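PDB 2INC: toluene, o-xylene monooxygenase oxygenase subunit from Pseudomonas stutzeri, which probably takes part, as one chain of a six-chain assembly, in the oxygen-dependent hydroxylation of aromatic compounds such as toluene and o-xylene. Local coordinates for residues T149-D154 / R258-A263; A121-H126 / D184-D189; A115-P120 / S298-G303; K291-Y296 / N305-A310; R108-T113 / S233-E238. One frame throughout, in Å; residues are numbered along the deposited sequence.

Interaction 1 (T149-D154 / R258-A263); sequences TYETAD and RRWSSA
E151 and W260 reach across the gap between two helices and meet at about a right angle, the carboxylate end of one arriving at the edge of the other's indole. They illustrate how two well-separated helices can be bridged by long side chains: the CA atoms of E151 and W260 are 9.9 Å apart. E151 places its CG anti to the backbone N (chi1 167°) and runs on extended, which carries the carboxylate straight outward. The indole comes to meet it from a less common rotamer, in which CG of W260 lies between the backbone N and the carbonyl carbon.

E151 OE1 sits near the plane of the indole, 3.0 Å from W260 NE1, but the hydrogen bond between them is weak because it is bent to 131° at the hydrogen. The oxygen is displaced toward the benzo ring, and W260 CZ2 is 3.4 Å from E151 OE1. The carboxylate is itself turned 41° from the indole plane, so the two flat groups are not coplanar. N216 is the stronger polar partner of E151. It also bonds to the hydroxyl of S261, whose OG lies 4.2 Å above the W260 ring, over its centre.

The whole arrangement is buried near the middle of the chain, where helix 142-172 faces helix 241-268. Helix 208-237 contributes N216 and K220 to the surroundings, helix 121-138 brings S132 against E151, and the chain of another protein packs on T149 and A153 of helix 142-172.

Interaction 2 (A121-H126 / D184-D189); sequences ARYLFH and DVWEND
The backbones of helix 121-138 and the short helix 182-188 come closest at Y123 and W186, whose CA atoms are 7.1 Å apart. At that spacing a single large ring fills the interval, and W186 supplies it. With CG anti to its own backbone N (chi1 169°), the indole extends toward the other helix and presents one face to it.

What meets that face is chiefly the CB methylene of Y123, not the phenol. Y123 CB stands 3.4 Å from the centroid of the five-membered ring of W186 and only 1° off its normal, a nearly ideal CH-pi contact. The tyrosine ring then leads away. Its plane is almost parallel to the indole, at 14°, yet the phenol centroid is 5.0 Å from that of the W186 five-membered ring and the two are slid so far apart that they hardly overlap. Farther along the indole, L124 approaches its six-membered ring at about a right angle: L124 CB is 3.9 Å from W186 CZ3, and L124 CD1 is 4.0 Å from W186 CH2.

The phenol hydroxyl is held from its own helix: Y123 OH accepts a bent hydrogen bond from R122 NH2 at 3.1 Å, while R122 NH1 forms a salt bridge with E182. An aromatic side chain of another protein chain meets the W186 ring edge-to-face, so this tryptophan serves both the fold and a subunit interface. No hydrogen bond spans the two segments, which suggests that cohesion between them comes mainly from CH-pi and dispersion contacts, with the fit of the surfaces probably governing the approach.

Interaction 3 (A115-P120 / S298-G303); sequences ARFYTP and SALPDG
F117 and L300 meet through a CH-pi contact. L300 CD2 lies over the centre of the F117 ring, 3.7 Å from its centroid and 14° off the normal, while the two side chains slide past each other in opposite directions. The far face of the same ring is covered by CG of R116, its neighbour in sequence, so the phenyl is held between two aliphatic groups. Y296 adds an edge-to-face meeting of rings with F117.

Apolar contact continues at the rim. The methyl of A299 lies in the ring plane at its edge, with A299 CB 3.6 Å from F117 CZ.

Among polar groups, A299 O comes within 3.4 Å of F117 CZ from an oblique direction, a van der Waals approach and not a bond. Polar bonds lead out of the pair of segments. The R116 guanidinium passes A299 CB at 4.2 Å between NH2 and the methyl, but its NE makes a salt bridge with D189. Y296 OH forms a probable hydrogen bond with F117 O.

The phenylalanine thus closes over the point where helix 274-299 ends and a type II beta turn, L300 to G303, reverses the chain into helix 303-319: the connection of an alpha-alpha hairpin, packed against the C-terminal end of helix 108-117.

Interaction 4 (K291-Y296 / N305-A310); sequences KAIEAY and NAIVEA
I293 and A310 make the tightest side-chain meeting in an antiparallel alpha-alpha hairpin, with I293 CG2 lying 3.6 Å from A310 CB. The alanine is small, consistent with the close approach of helix 303-319; the local helix axes approach to 8.9 Å, and their N-to-C directions differ by 155°. The same I293 methyl is 4.2 Å from I307 CG2, so one branch of the isoleucine serves two residues a helical turn apart. It points there because CG2 is anti to the backbone N, while CG1 (chi1 -71°) carries CD1 along toward the backbone of A310.

I307 answers from the opposite helix. Its side chain crosses that of E294 at about a right angle, and the aliphatic part of the glutamate is what it touches: I307 CG2 is 4.0 Å from E294 CG.

In the next shell, the carboxylate of E294 is occupied by a salt bridge to K311, which keeps the charge at the border of the apolar seam. C297 and S298 pack on I307, S314 lies beside I293, and Q230 of helix 208-237 packs against A306. At the turn-proximal end of the seam, I307 CD1 rests 3.8 Å from the backbone oxygen E294 O.

Interaction 5 (R108-T113 / S233-E238); sequences REWVET and SLAQSE
W110 points from helix 108-117 toward the last turn of helix 208-237: CB points toward the other segment, and with CG anti to the backbone N (chi1 180°) the indole continues across. Beyond CB and CG, the ring-fusion atom W110 CD2 is the first to meet the other segment, at 3.9 Å from E238 CB. That methylene sits over one face of the benzo ring, 25° off its normal, in a CH-pi contact displaced toward the rim. Next along the ring, W110 CE3 lies 3.5 Å from E238 CG, the glutamate chain being bent at chi2 as it passes the indole.

This is helix-end packing in an all-helical fold of the ferritin clan: E238 is the residue just past helix 208-237, and the indole lies over the place where that helix stops. At W110 CZ3 the partner changes to L234, whose CG is 3.7 Å away and whose CD2 lies in the indole plane at the edge. The tip atoms bear on A235, W110 CH2 and CZ2 each standing 3.4 Å from A235 CA, with A235 CB 3.6 Å from W110 CZ2. On the pyrrole side, W110 NE1 gives its hydrogen to D240 OD2, in the loop that follows.

The centre of interaction 1 lies about 7 Å from the centre of the chain, and the contact depends on a single polar meeting; interactions 3 and 5, near one end, are partly buried and rely on aromatic rings against aliphatic groups. Interactions 2 and 4 are buried too, yet lie well off centre. Helix 108-117 takes part in both 3 and 5, whose centres are about 9 Å apart and which touch through leucine and proline packing at L234, L300 and P301. Helix 274-299 likewise joins 3 to 4, the latter being the one contact made without an aromatic side chain. Interaction 2 meets 3 through the salt bridge of D189 with R116 and packing of V185 on P120, whereas interaction 1 touches none of the others.

Interaction 1 (T149-D154 / R258-A263)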
# COMPACT_ATOMS: atom_id res chain seq x y z
N THR B 149 17.95 8.77 17.12
CA THR B 149 17.18 7.55 16.86
C THR B 149 17.66 6.89 15.58
O THR B 149 18.02 5.75 15.60
CB THR B 149 15.62 7.83 16.75
OG1 THR B 149 15.16 8.50 17.96
CG2 THR B 149 14.84 6.44 16.58
N TYR B 150 17.67 7.62 14.47
CA TYR B 150 18.03 7.00 13.17
C TYR B 150 19.53 6.68 13.13
O TYR B 150 19.94 5.70 12.53
CB TYR B 150 17.57 7.89 11.99
CG TYR B 150 16.07 8.18 12.11
CD1 TYR B 150 15.59 9.49 11.97
CD2 TYR B 150 15.17 7.17 12.44
CE1 TYR B 150 14.23 9.77 12.11
CE2 TYR B 150 13.76 7.46 12.63
CZ TYR B 150 13.32 8.78 12.43
OH TYR B 150 11.96 9.11 12.61
N GLU B 151 20.33 7.42 13.87
CA GLU B 151 21.77 7.15 13.91
C GLU B 151 22.00 5.87 14.72
O GLU B 151 22.85 5.06 14.41
CB GLU B 151 22.47 8.37 14.54
CG GLU B 151 23.96 8.10 14.94
CD GLU B 151 24.62 9.35 15.56
OE1 GLU B 151 24.32 10.46 15.10
OE2 GLU B 151 25.48 9.17 16.45
N THR B 152 21.23 5.70 15.76
CA THR B 152 21.34 4.46 16.57
C THR B 152 21.04 3.24 15.69
O THR B 152 21.74 2.20 15.77
CB THR B 152 20.41 4.51 17.79
OG1 THR B 152 20.81 5.64 18.60
CG2 THR B 152 20.59 3.28 18.64
N ALA B 153 19.95 3.35 14.92
CA ALA B 153 19.56 2.29 14.00
C ALA B 153 20.69 2.02 13.02
O ALA B 153 20.97 0.86 12.70
CB ALA B 153 18.28 2.67 13.28
N ASP B 154 21.31 3.07 12.48
CA ASP B 154 22.50 2.87 11.62
C ASP B 154 23.64 2.17 12.32
O ASP B 154 24.31 1.33 11.71
CB ASP B 154 23.02 4.20 11.09
CG ASP B 154 22.02 4.89 10.17
OD1 ASP B 154 22.17 6.13 10.00
OD2 ASP B 154 21.09 4.24 9.62
N ARG B 258 27.12 13.18 10.26
CA ARG B 258 27.90 14.43 10.30
C ARG B 258 27.05 15.61 9.83
O ARG B 258 27.21 16.73 10.32
CB ARG B 258 29.18 14.30 9.45
CG ARG B 258 30.30 13.49 10.09
CD ARG B 258 31.37 13.18 9.05
NE ARG B 258 32.17 12.02 9.48
CZ ARG B 258 33.25 11.62 8.84
NH1 ARG B 258 33.65 12.30 7.77
NH2 ARG B 258 33.92 10.54 9.25
N ARG B 259 26.18 15.38 8.86
CA ARG B 259 25.31 16.47 8.38
C ARG B 259 24.39 17.04 9.47
O ARG B 259 24.27 18.25 9.62
CB ARG B 259 24.48 16.02 7.19
CG ARG B 259 25.30 15.90 5.87
CD ARG B 259 24.39 15.90 4.67
NE ARG B 259 23.52 14.71 4.60
CZ ARG B 259 23.88 13.54 4.08
NH1 ARG B 259 25.11 13.37 3.63
NH2 ARG B 259 23.03 12.53 4.03
N TRP B 260 23.76 16.18 10.27
CA TRP B 260 22.89 16.68 11.33
C TRP B 260 23.71 17.21 12.49
O TRP B 260 23.28 18.18 13.14
CB TRP B 260 21.81 15.68 11.76
CG TRP B 260 22.18 14.60 12.78
CD1 TRP B 260 22.39 13.28 12.52
CD2 TRP B 260 22.24 14.73 14.21
NE1 TRP B 260 22.63 12.58 13.71
CE2 TRP B 260 22.55 13.46 14.75
CE3 TRP B 260 22.08 15.81 15.11
CZ2 TRP B 260 22.68 13.26 16.09
CZ3 TRP B 260 22.25 15.61 16.43
CH2 TRP B 260 22.53 14.34 16.94
N SER B 261 24.90 16.62 12.73
CA SER B 261 25.78 17.09 13.81
C SER B 261 26.25 18.52 13.47
O SER B 261 26.26 19.39 14.34
CB SER B 261 26.97 16.16 14.01
OG SER B 261 26.55 14.89 14.45
N SER B 262 26.56 18.74 12.19
CA SER B 262 26.97 20.04 11.74
C SER B 262 25.80 21.05 11.86
O SER B 262 26.00 22.18 12.29
CB SER B 262 27.55 19.96 10.32
OG SER B 262 27.91 21.27 9.92
N ALA B 263 24.57 20.64 11.54
CA ALA B 263 23.43 21.54 11.65
C ALA B 263 23.20 21.95 13.08
O ALA B 263 22.89 23.12 13.35
CB ALA B 263 22.17 20.95 11.02

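Interaction 2 (A121-H126 / D184-D189)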
# COMPACT_ATOMS: atom_id res chain seq x y z
N ALA B 121 35.43 -5.05 15.50
CA ALA B 121 34.63 -3.85 15.41
C ALA B 121 33.14 -4.09 15.81
O ALA B 121 32.43 -3.11 16.02
CB ALA B 121 34.72 -3.25 14.02
N ARG B 122 32.69 -5.35 15.98
CA ARG B 122 31.32 -5.54 16.46
C ARG B 122 31.17 -4.87 17.85
O ARG B 122 30.10 -4.32 18.17
CB ARG B 122 30.89 -7.01 16.44
CG ARG B 122 31.38 -7.88 17.62
CD ARG B 122 30.60 -9.19 17.61
NE ARG B 122 31.10 -10.08 18.67
CZ ARG B 122 32.01 -11.01 18.47
NH1 ARG B 122 32.47 -11.20 17.23
NH2 ARG B 122 32.41 -11.78 19.47
N TYR B 123 32.23 -4.89 18.66
CA TYR B 123 32.20 -4.22 19.98
C TYR B 123 32.16 -2.71 19.79
O TYR B 123 31.34 -1.99 20.38
CB TYR B 123 33.37 -4.71 20.88
CG TYR B 123 33.16 -6.18 21.21
CD1 TYR B 123 32.30 -6.55 22.23
CD2 TYR B 123 33.78 -7.19 20.47
CE1 TYR B 123 32.05 -7.87 22.52
CE2 TYR B 123 33.49 -8.57 20.76
CZ TYR B 123 32.65 -8.87 21.78
OH TYR B 123 32.30 -10.19 22.11
N LEU B 124 33.02 -2.19 18.97
CA LEU B 124 33.08 -0.76 18.85
C LEU B 124 31.75 -0.21 18.27
O LEU B 124 31.25 0.79 18.76
CB LEU B 124 34.26 -0.37 17.98
CG LEU B 124 34.40 1.13 17.77
CD1 LEU B 124 34.31 1.97 19.10
CD2 LEU B 124 35.80 1.36 17.16
N PHE B 125 31.17 -0.87 17.27
CA PHE B 125 29.93 -0.37 16.65
C PHE B 125 28.77 -0.48 17.62
O PHE B 125 27.92 0.41 17.65
CB PHE B 125 29.59 -1.11 15.32
CG PHE B 125 30.58 -0.87 14.20
CD1 PHE B 125 30.69 -1.82 13.15
CD2 PHE B 125 31.37 0.26 14.15
CE1 PHE B 125 31.58 -1.65 12.10
CE2 PHE B 125 32.29 0.44 13.10
CZ PHE B 125 32.39 -0.51 12.06
N HIS B 126 28.73 -1.56 18.43
CA HIS B 126 27.70 -1.63 19.45
C HIS B 126 27.89 -0.55 20.53
O HIS B 126 26.91 0.04 20.95
CB HIS B 126 27.63 -3.01 20.12
CG HIS B 126 26.46 -3.14 21.05
ND1 HIS B 126 25.16 -3.12 20.60
CD2 HIS B 126 26.40 -3.18 22.40
CE1 HIS B 126 24.34 -3.19 21.64
NE2 HIS B 126 25.07 -3.25 22.74
N ASP B 184 38.42 -10.95 23.17
CA ASP B 184 39.77 -10.90 23.71
C ASP B 184 40.64 -9.92 22.91
O ASP B 184 41.49 -9.23 23.44
CB ASP B 184 40.31 -12.28 23.62
CG ASP B 184 39.74 -13.16 24.70
OD1 ASP B 184 39.42 -12.61 25.80
OD2 ASP B 184 39.65 -14.37 24.49
N VAL B 185 40.42 -9.86 21.62
CA VAL B 185 41.13 -8.84 20.83
C VAL B 185 40.71 -7.43 21.30
O VAL B 185 41.55 -6.62 21.65
CB VAL B 185 40.86 -9.01 19.32
CG1 VAL B 185 41.62 -7.96 18.52
CG2 VAL B 185 41.33 -10.35 18.86
N TRP B 186 39.40 -7.14 21.29
CA TRP B 186 38.89 -5.83 21.74
C TRP B 186 39.41 -5.48 23.16
O TRP B 186 39.82 -4.34 23.41
CB TRP B 186 37.35 -5.86 21.72
CG TRP B 186 36.62 -4.75 22.35
CD1 TRP B 186 35.82 -4.84 23.47
CD2 TRP B 186 36.54 -3.38 21.92
NE1 TRP B 186 35.27 -3.63 23.75
CE2 TRP B 186 35.68 -2.71 22.81
CE3 TRP B 186 37.16 -2.66 20.89
CZ2 TRP B 186 35.39 -1.36 22.70
CZ3 TRP B 186 36.86 -1.28 20.77
CH2 TRP B 186 35.99 -0.66 21.68
N GLU B 187 39.38 -6.46 24.07
CA GLU B 187 39.82 -6.19 25.46
C GLU B 187 41.33 -6.12 25.70
O GLU B 187 41.73 -5.40 26.62
CB GLU B 187 39.23 -7.24 26.39
CG GLU B 187 37.73 -7.03 26.55
CD GLU B 187 37.10 -8.08 27.43
OE1 GLU B 187 37.85 -8.88 27.97
OE2 GLU B 187 35.87 -8.14 27.57
N ASN B 188 42.15 -6.81 24.87
CA ASN B 188 43.58 -6.96 25.13
C ASN B 188 44.59 -6.51 24.08
O ASN B 188 45.78 -6.40 24.38
CB ASN B 188 43.90 -8.42 25.55
CG ASN B 188 43.04 -8.88 26.68
OD1 ASN B 188 43.23 -8.44 27.82
ND2 ASN B 188 42.08 -9.73 26.40
N ASP B 189 44.15 -6.25 22.83
CA ASP B 189 45.11 -5.95 21.79
C ASP B 189 45.45 -4.48 21.86
O ASP B 189 44.53 -3.67 21.81
CB ASP B 189 44.49 -6.29 20.40
CG ASP B 189 45.49 -6.17 19.25
OD1 ASP B 189 45.48 -7.07 18.37
OD2 ASP B 189 46.24 -5.17 19.16

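Interaction 3 (A115-P120 / S298-G303)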
# COMPACT_ATOMS: atom_id res chain seq x y z
N ALA B 115 40.84 -10.70 11.08
CA ALA B 115 40.57 -11.18 12.43
C ALA B 115 40.96 -10.14 13.47
O ALA B 115 40.26 -10.00 14.50
CB ALA B 115 41.28 -12.52 12.68
N ARG B 116 42.04 -9.39 13.21
CA ARG B 116 42.56 -8.45 14.18
C ARG B 116 41.90 -7.11 14.11
O ARG B 116 41.59 -6.53 15.15
CB ARG B 116 44.07 -8.23 13.97
CG ARG B 116 44.74 -7.37 15.05
CD ARG B 116 46.24 -7.52 15.03
NE ARG B 116 46.78 -6.70 16.12
CZ ARG B 116 47.95 -6.09 16.12
NH1 ARG B 116 48.78 -6.20 15.06
NH2 ARG B 116 48.29 -5.37 17.19
N PHE B 117 41.76 -6.61 12.87
CA PHE B 117 41.32 -5.24 12.64
C PHE B 117 39.90 -5.05 12.17
O PHE B 117 39.40 -3.91 12.22
CB PHE B 117 42.21 -4.59 11.59
CG PHE B 117 43.63 -4.42 12.04
CD1 PHE B 117 43.98 -3.38 12.89
CD2 PHE B 117 44.62 -5.35 11.67
CE1 PHE B 117 45.31 -3.21 13.32
CE2 PHE B 117 45.95 -5.19 12.09
CZ PHE B 117 46.30 -4.10 12.91
N TYR B 118 39.26 -6.12 11.69
CA TYR B 118 37.87 -5.99 11.21
C TYR B 118 36.80 -6.57 12.13
O TYR B 118 35.96 -5.84 12.65
CB TYR B 118 37.76 -6.52 9.76
CG TYR B 118 36.31 -6.53 9.28
CD1 TYR B 118 35.63 -7.72 9.08
CD2 TYR B 118 35.65 -5.34 9.07
CE1 TYR B 118 34.30 -7.73 8.66
CE2 TYR B 118 34.31 -5.34 8.67
CZ TYR B 118 33.66 -6.53 8.46
OH TYR B 118 32.34 -6.53 8.03
N THR B 119 36.83 -7.87 12.38
CA THR B 119 35.74 -8.44 13.12
C THR B 119 35.52 -7.93 14.57
O THR B 119 34.35 -7.89 15.02
CB THR B 119 35.71 -9.95 13.00
OG1 THR B 119 36.91 -10.45 13.52
CG2 THR B 119 35.61 -10.35 11.49
N PRO B 120 36.60 -7.54 15.30
CA PRO B 120 36.34 -6.98 16.63
C PRO B 120 35.58 -5.69 16.65
O PRO B 120 35.10 -5.28 17.70
CB PRO B 120 37.74 -6.75 17.23
CG PRO B 120 38.63 -7.65 16.47
CD PRO B 120 38.06 -7.72 15.08
N SER B 298 48.64 2.69 13.56
CA SER B 298 50.06 2.41 13.55
C SER B 298 50.28 0.93 13.34
O SER B 298 51.31 0.51 12.84
CB SER B 298 50.74 2.89 14.83
OG SER B 298 50.40 1.99 15.87
N ALA B 299 49.30 0.13 13.73
CA ALA B 299 49.43 -1.32 13.65
C ALA B 299 49.07 -1.86 12.28
O ALA B 299 49.40 -3.00 11.97
CB ALA B 299 48.60 -1.99 14.72
N LEU B 300 48.39 -1.06 11.46
CA LEU B 300 48.08 -1.42 10.07
C LEU B 300 49.35 -1.31 9.22
O LEU B 300 50.29 -0.63 9.62
CB LEU B 300 47.05 -0.45 9.50
CG LEU B 300 45.61 -0.42 10.02
CD1 LEU B 300 44.86 0.64 9.25
CD2 LEU B 300 44.98 -1.75 9.81
N PRO B 301 49.40 -2.01 8.07
CA PRO B 301 50.24 -1.73 6.91
C PRO B 301 50.37 -0.23 6.58
O PRO B 301 49.35 0.49 6.50
CB PRO B 301 49.50 -2.44 5.77
CG PRO B 301 48.94 -3.68 6.45
CD PRO B 301 48.68 -3.29 7.91
N ASP B 302 51.60 0.26 6.42
CA ASP B 302 51.79 1.66 6.05
C ASP B 302 51.10 2.53 7.13
O ASP B 302 50.45 3.57 6.84
CB ASP B 302 51.20 1.88 4.66
CG ASP B 302 51.82 3.05 3.92
OD1 ASP B 302 52.35 4.00 4.58
OD2 ASP B 302 51.75 3.01 2.67
N GLY B 303 51.26 2.07 8.37
CA GLY B 303 50.62 2.62 9.55
C GLY B 303 50.78 4.09 9.80
O GLY B 303 49.82 4.78 10.17

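Interaction 4 (K291-Y296 / N305-A310)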
# COMPACT_ATOMS: atom_id res chain seq x y z
N LYS B 291 44.99 9.26 20.62
CA LYS B 291 45.50 8.00 21.10
C LYS B 291 44.86 6.83 20.34
O LYS B 291 45.54 5.88 19.96
CB LYS B 291 45.21 7.85 22.60
CG LYS B 291 46.34 8.30 23.53
CD LYS B 291 46.10 7.86 25.03
CE LYS B 291 45.55 6.43 25.12
NZ LYS B 291 44.12 6.46 25.51
N ALA B 292 43.56 6.92 20.09
CA ALA B 292 42.78 5.87 19.41
C ALA B 292 43.27 5.56 18.02
O ALA B 292 43.54 4.39 17.69
CB ALA B 292 41.28 6.28 19.39
N ILE B 293 43.35 6.62 17.20
CA ILE B 293 43.83 6.59 15.83
C ILE B 293 45.27 6.10 15.82
O ILE B 293 45.63 5.20 15.03
CB ILE B 293 43.76 8.02 15.18
CG1 ILE B 293 42.30 8.42 14.93
CG2 ILE B 293 44.53 8.03 13.87
CD1 ILE B 293 42.12 9.91 14.51
N GLU B 294 46.09 6.66 16.72
CA GLU B 294 47.50 6.30 16.78
C GLU B 294 47.64 4.81 16.97
O GLU B 294 48.35 4.19 16.20
CB GLU B 294 48.26 7.11 17.83
CG GLU B 294 48.60 8.53 17.30
CD GLU B 294 48.95 9.54 18.42
OE1 GLU B 294 49.18 9.09 19.55
OE2 GLU B 294 48.93 10.78 18.17
N ALA B 295 46.93 4.23 17.95
CA ALA B 295 47.16 2.83 18.33
C ALA B 295 46.68 1.88 17.24
O ALA B 295 47.31 0.86 16.97
CB ALA B 295 46.49 2.50 19.58
N TYR B 296 45.54 2.22 16.63
CA TYR B 296 44.93 1.35 15.64
C TYR B 296 45.69 1.43 14.32
O TYR B 296 46.14 0.44 13.81
CB TYR B 296 43.44 1.73 15.48
CG TYR B 296 42.65 0.87 14.50
CD1 TYR B 296 42.01 -0.28 14.92
CD2 TYR B 296 42.51 1.25 13.17
CE1 TYR B 296 41.29 -1.08 14.05
CE2 TYR B 296 41.79 0.45 12.25
CZ TYR B 296 41.18 -0.71 12.71
OH TYR B 296 40.43 -1.52 11.87
N ASN B 305 51.31 6.59 7.71
CA ASN B 305 50.51 7.40 6.79
C ASN B 305 49.02 7.36 7.10
O ASN B 305 48.33 8.36 6.96
CB ASN B 305 50.69 7.00 5.33
CG ASN B 305 49.99 7.97 4.38
OD1 ASN B 305 50.05 9.20 4.58
ND2 ASN B 305 49.29 7.44 3.37
N ALA B 306 48.53 6.18 7.48
CA ALA B 306 47.15 6.02 7.92
C ALA B 306 46.86 6.99 9.07
O ALA B 306 45.86 7.69 9.04
CB ALA B 306 46.90 4.55 8.34
N ILE B 307 47.74 7.06 10.06
CA ILE B 307 47.59 7.96 11.22
C ILE B 307 47.46 9.40 10.80
O ILE B 307 46.54 10.09 11.24
CB ILE B 307 48.77 7.86 12.20
CG1 ILE B 307 48.85 6.46 12.80
CG2 ILE B 307 48.62 8.85 13.32
CD1 ILE B 307 50.18 6.19 13.51
N VAL B 308 48.39 9.88 9.99
CA VAL B 308 48.35 11.26 9.48
C VAL B 308 47.08 11.58 8.73
O VAL B 308 46.47 12.62 8.99
CB VAL B 308 49.61 11.58 8.64
CG1 VAL B 308 49.39 12.82 7.74
CG2 VAL B 308 50.79 11.77 9.59
N GLU B 309 46.65 10.70 7.82
CA GLU B 309 45.40 10.94 7.08
C GLU B 309 44.15 10.81 7.97
O GLU B 309 43.31 11.68 7.91
CB GLU B 309 45.25 10.05 5.85
CG GLU B 309 46.30 10.33 4.77
CD GLU B 309 46.17 9.38 3.59
OE1 GLU B 309 45.77 8.20 3.81
OE2 GLU B 309 46.46 9.80 2.44
N ALA B 310 44.06 9.78 8.81
CA ALA B 310 42.90 9.66 9.75
C ALA B 310 42.81 10.94 10.60
O ALA B 310 41.74 11.53 10.75
CB ALA B 310 43.00 8.40 10.63

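Interaction 5 (R108-T113 / S233-E238)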
# COMPACT_ATOMS: atom_id res chain seq x y z
N ARG B 108 46.13 -15.50 3.00
CA ARG B 108 46.15 -15.88 4.42
C ARG B 108 46.46 -14.66 5.29
O ARG B 108 45.87 -14.49 6.38
CB ARG B 108 47.21 -16.98 4.67
CG ARG B 108 47.25 -17.46 6.13
CD ARG B 108 45.83 -17.92 6.63
NE ARG B 108 45.76 -18.13 8.08
CZ ARG B 108 44.89 -18.94 8.69
NH1 ARG B 108 43.98 -19.65 8.00
NH2 ARG B 108 44.93 -19.06 10.01
N GLU B 109 47.39 -13.83 4.81
CA GLU B 109 47.83 -12.66 5.55
C GLU B 109 46.68 -11.64 5.73
O GLU B 109 46.51 -11.06 6.82
CB GLU B 109 49.01 -11.99 4.84
CG GLU B 109 50.32 -12.84 4.83
CD GLU B 109 50.42 -13.93 3.67
OE1 GLU B 109 51.49 -14.62 3.63
OE2 GLU B 109 49.48 -14.10 2.84
N TRP B 110 45.91 -11.41 4.68
CA TRP B 110 44.73 -10.53 4.80
C TRP B 110 43.68 -11.13 5.75
O TRP B 110 43.11 -10.45 6.62
CB TRP B 110 44.10 -10.25 3.43
CG TRP B 110 42.91 -9.37 3.57
CD1 TRP B 110 41.61 -9.67 3.34
CD2 TRP B 110 42.94 -8.01 3.97
NE1 TRP B 110 40.80 -8.57 3.60
CE2 TRP B 110 41.61 -7.53 3.98
CE3 TRP B 110 43.98 -7.13 4.32
CZ2 TRP B 110 41.30 -6.21 4.35
CZ3 TRP B 110 43.65 -5.82 4.69
CH2 TRP B 110 42.33 -5.38 4.71
N VAL B 111 43.42 -12.41 5.60
CA VAL B 111 42.50 -13.06 6.52
C VAL B 111 42.91 -12.81 7.99
O VAL B 111 42.07 -12.49 8.85
CB VAL B 111 42.38 -14.56 6.20
CG1 VAL B 111 41.69 -15.33 7.35
CG2 VAL B 111 41.57 -14.76 4.90
N GLU B 112 44.18 -12.93 8.29
CA GLU B 112 44.63 -12.58 9.64
C GLU B 112 44.45 -11.10 9.99
O GLU B 112 44.15 -10.79 11.14
CB GLU B 112 46.08 -13.03 9.83
CG GLU B 112 46.09 -14.56 10.00
CD GLU B 112 47.48 -15.15 10.05
OE1 GLU B 112 47.56 -16.35 10.39
OE2 GLU B 112 48.48 -14.41 9.77
N THR B 113 44.64 -10.19 9.04
CA THR B 113 44.36 -8.78 9.27
C THR B 113 42.86 -8.53 9.58
O THR B 113 42.54 -7.73 10.44
CB THR B 113 44.73 -8.02 8.03
OG1 THR B 113 46.09 -8.33 7.77
CG2 THR B 113 44.55 -6.50 8.17
N SER B 233 40.14 1.32 2.51
CA SER B 233 41.16 1.53 1.44
C SER B 233 42.18 0.41 1.40
O SER B 233 42.57 -0.12 0.34
CB SER B 233 41.95 2.78 1.72
OG SER B 233 41.08 3.85 1.51
N LEU B 234 42.62 0.03 2.57
CA LEU B 234 43.54 -1.05 2.64
C LEU B 234 42.90 -2.32 2.08
O LEU B 234 43.54 -3.08 1.34
CB LEU B 234 43.95 -1.24 4.10
CG LEU B 234 44.95 -2.33 4.33
CD1 LEU B 234 46.26 -1.99 3.58
CD2 LEU B 234 45.16 -2.45 5.85
N ALA B 235 41.64 -2.58 2.45
CA ALA B 235 40.93 -3.79 1.99
C ALA B 235 40.96 -3.84 0.48
O ALA B 235 41.27 -4.89 -0.11
CB ALA B 235 39.49 -3.79 2.45
N GLN B 236 40.63 -2.70 -0.14
CA GLN B 236 40.53 -2.62 -1.58
C GLN B 236 41.87 -2.96 -2.24
O GLN B 236 41.91 -3.74 -3.19
CB GLN B 236 40.06 -1.24 -2.01
CG GLN B 236 39.45 -1.27 -3.41
CD GLN B 236 39.45 0.07 -4.15
OE1 GLN B 236 39.07 1.13 -3.60
NE2 GLN B 236 39.86 0.01 -5.42
N SER B 237 42.95 -2.38 -1.72
CA SER B 237 44.29 -2.61 -2.26
C SER B 237 44.76 -4.03 -1.99
O SER B 237 45.60 -4.56 -2.71
CB SER B 237 45.26 -1.56 -1.71
OG SER B 237 45.74 -1.94 -0.43
N GLU B 238 44.18 -4.69 -0.99
CA GLU B 238 44.57 -6.04 -0.64
C GLU B 238 43.71 -7.10 -1.30
O GLU B 238 43.85 -8.30 -0.98
CB GLU B 238 44.52 -6.24 0.88
CG GLU B 238 45.67 -5.63 1.63
CD GLU B 238 47.01 -6.02 1.07
OE1 GLU B 238 47.25 -7.24 0.92
OE2 GLU B 238 47.80 -5.10 0.77